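Long-range contact in 457aa long hypothetical protein (Pyrococcus horikoshii, PDB 2CSU), which is of unknown function but combines a CoA-binding domain of the Rossmann type with two domains related to those of succinyl-CoA ligases: residues R352-Y357 with I393-K398. Residues are numbered along the deposited sequence; the frame is centred on the assembly and turned at random.
Sequences RGEDYY and IIRAVK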
loop_
_atom_site.group_PDB
_atom_site.type_symbol
_atom_site.label_atom_id
_atom_site.label_comp_id
_atom_site.label_asym_id
_atom_site.label_seq_id
_atom_site.Cartn_x
_atom_site.Cartn_y
_atom_site.Cartn_z
ATOM N N ARG A 352 8.261 2.979 25.472
ATOM C CA ARG A 352 9.572 3.413 25.014
ATOM C C ARG A 352 10.399 2.228 24.523
ATOM O O ARG A 352 10.029 1.069 24.670
ATOM C CB ARG A 352 10.279 4.097 26.188
ATOM C CG ARG A 352 9.696 5.475 26.508
ATOM C CD ARG A 352 10.579 6.254 27.491
ATOM N NE ARG A 352 10.026 7.591 27.730
ATOM C CZ ARG A 352 10.361 8.546 26.846
ATOM N NH1 ARG A 352 11.155 8.255 25.829
ATOM N NH2 ARG A 352 9.840 9.771 26.963
ATOM N N GLY A 353 11.534 2.550 23.880
ATOM C CA GLY A 353 12.401 1.483 23.402
ATOM C C GLY A 353 12.596 0.395 24.464
ATOM O O GLY A 353 12.506 -0.796 24.199
ATOM N N GLU A 354 12.910 0.843 25.695
ATOM C CA GLU A 354 13.139 -0.116 26.770
ATOM C C GLU A 354 11.944 -1.057 26.957
ATOM O O GLU A 354 12.082 -2.237 27.250
ATOM C CB GLU A 354 13.403 0.649 28.069
ATOM C CG GLU A 354 14.708 1.450 28.040
ATOM C CD GLU A 354 15.840 0.590 27.518
ATOM O OE1 GLU A 354 15.985 -0.538 27.973
ATOM O OE2 GLU A 354 16.598 1.075 26.681
ATOM N N ASP A 355 10.735 -0.476 26.818
ATOM C CA ASP A 355 9.531 -1.285 26.972
ATOM C C ASP A 355 9.417 -2.342 25.873
ATOM O O ASP A 355 9.027 -3.478 26.101
ATOM C CB ASP A 355 8.317 -0.354 26.925
ATOM C CG ASP A 355 8.295 0.529 28.165
ATOM O OD1 ASP A 355 8.031 1.722 28.013
ATOM O OD2 ASP A 355 8.508 0.016 29.261
ATOM N N TYR A 356 9.726 -1.914 24.634
ATOM C CA TYR A 356 9.689 -2.854 23.519
ATOM C C TYR A 356 10.717 -3.977 23.697
ATOM O O TYR A 356 10.457 -5.144 23.451
ATOM C CB TYR A 356 9.970 -2.083 22.226
ATOM C CG TYR A 356 8.690 -1.669 21.585
ATOM C CD1 TYR A 356 8.025 -0.532 22.034
ATOM C CD2 TYR A 356 8.170 -2.394 20.512
ATOM C CE1 TYR A 356 6.857 -0.116 21.412
ATOM C CE2 TYR A 356 6.995 -1.982 19.895
ATOM C CZ TYR A 356 6.337 -0.852 20.346
ATOM O OH TYR A 356 5.176 -0.424 19.728
ATOM N N TYR A 357 11.939 -3.579 24.106
ATOM C CA TYR A 357 12.980 -4.577 24.346
ATOM C C TYR A 357 12.521 -5.629 25.357
ATOM O O TYR A 357 12.539 -6.824 25.101
ATOM C CB TYR A 357 14.224 -3.852 24.875
ATOM C CG TYR A 357 15.089 -4.783 25.655
ATOM C CD1 TYR A 357 15.773 -5.808 25.005
ATOM C CD2 TYR A 357 15.258 -4.610 27.030
ATOM C CE1 TYR A 357 16.621 -6.644 25.717
ATOM C CE2 TYR A 357 16.099 -5.451 27.745
ATOM C CZ TYR A 357 16.773 -6.469 27.094
ATOM O OH TYR A 357 17.577 -7.339 27.805
ATOM N N ILE A 393 13.302 -3.809 19.601
ATOM C CA ILE A 393 12.886 -5.105 19.051
ATOM C C ILE A 393 14.133 -5.896 18.675
ATOM O O ILE A 393 14.310 -7.068 19.035
ATOM C CB ILE A 393 12.064 -4.949 17.736
ATOM C CG1 ILE A 393 10.750 -4.209 17.993
ATOM C CG2 ILE A 393 11.822 -6.328 17.115
ATOM C CD1 ILE A 393 9.847 -4.906 18.913
ATOM N N ILE A 394 14.969 -5.222 17.899
ATOM C CA ILE A 394 16.213 -5.763 17.395
ATOM C C ILE A 394 17.105 -6.264 18.523
ATOM O O ILE A 394 17.579 -7.400 18.502
ATOM C CB ILE A 394 16.938 -4.679 16.571
ATOM C CG1 ILE A 394 16.121 -4.386 15.306
ATOM C CG2 ILE A 394 18.366 -5.103 16.272
ATOM C CD1 ILE A 394 16.711 -3.341 14.395
ATOM N N ARG A 395 17.317 -5.415 19.517
ATOM C CA ARG A 395 18.157 -5.776 20.650
ATOM C C ARG A 395 17.649 -7.051 21.338
ATOM O O ARG A 395 18.440 -7.910 21.738
ATOM C CB ARG A 395 18.190 -4.604 21.634
ATOM C CG ARG A 395 19.123 -4.776 22.808
ATOM C CD ARG A 395 18.880 -3.681 23.816
ATOM N NE ARG A 395 19.377 -4.047 25.134
ATOM C CZ ARG A 395 18.995 -3.450 26.256
ATOM N NH1 ARG A 395 18.110 -2.457 26.210
ATOM N NH2 ARG A 395 19.484 -3.851 27.420
ATOM N N ALA A 396 16.328 -7.186 21.466
ATOM C CA ALA A 396 15.748 -8.368 22.106
ATOM C C ALA A 396 15.968 -9.639 21.286
ATOM O O ALA A 396 16.431 -10.648 21.819
ATOM C CB ALA A 396 14.253 -8.156 22.359
ATOM N N VAL A 397 15.633 -9.602 19.998
ATOM C CA VAL A 397 15.813 -10.777 19.137
ATOM C C VAL A 397 17.268 -11.235 19.188
ATOM O O VAL A 397 17.565 -12.431 19.306
ATOM C CB VAL A 397 15.450 -10.462 17.656
ATOM C CG1 VAL A 397 15.783 -11.667 16.768
ATOM C CG2 VAL A 397 13.962 -10.104 17.536
ATOM N N LYS A 398 18.175 -10.268 19.104
ATOM C CA LYS A 398 19.603 -10.570 19.130
ATOM C C LYS A 398 20.050 -11.199 20.457
ATOM O O LYS A 398 21.118 -11.786 20.572
ATOM C CB LYS A 398 20.369 -9.266 18.896
ATOM C CG LYS A 398 21.842 -9.513 18.574
ATOM C CD LYS A 398 22.719 -8.293 18.879
ATOM C CE LYS A 398 24.061 -8.328 18.136
ATOM N NZ LYS A 398 24.364 -6.999 17.617
HETATM O O HOH W 1 16.636 -0.850 24.052
#
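The guanidinium of Arg-395 lies flat on the phenol ring of Tyr-357, the two planes differing by 5°. Arg-395 CZ sits over the ring centre, 3.8 Å from the Tyr-357 centroid, a cation-pi stack over the face. Arg-395 CG is anti to the backbone N, and from CG to NE the extended chain carries the guanidinium across to that face, Arg-395 CD passing 3.9 Å from Tyr-357 CD1. Outside the stack, Tyr-357 OH is hydrogen-bonded to Glu-399 and Lys-361.

The ionic contact is long. Arg-395 NH1 donates to Glu-354 OE1 at 3.4 Å with an N-H...O angle of 141°, a weak hydrogen bond within a salt bridge, while a water accepts from the same NH1 and donates to Glu-354 OE2.

Helices 353-365 and 388-400 pack here as neighbours in the Ligase-CoA domain, an alpha/beta unit whose central strands 295-300, 371-377 and 406-411 run parallel; the local axes approach to 8.5 Å at -30°.

Apolar contacts complete the interface. Ala-396 CB packs 3.9 Å from Tyr-357 CD1. Closer to the sheet, Ile-393 CD1 lies 3.4 Å from Tyr-356 CD2, at the ring edge and near its plane. Both of these side chains touch Met-299 and strand 371-377, where Tyr-356 OH is hydrogen-bonded to Ile-375 O.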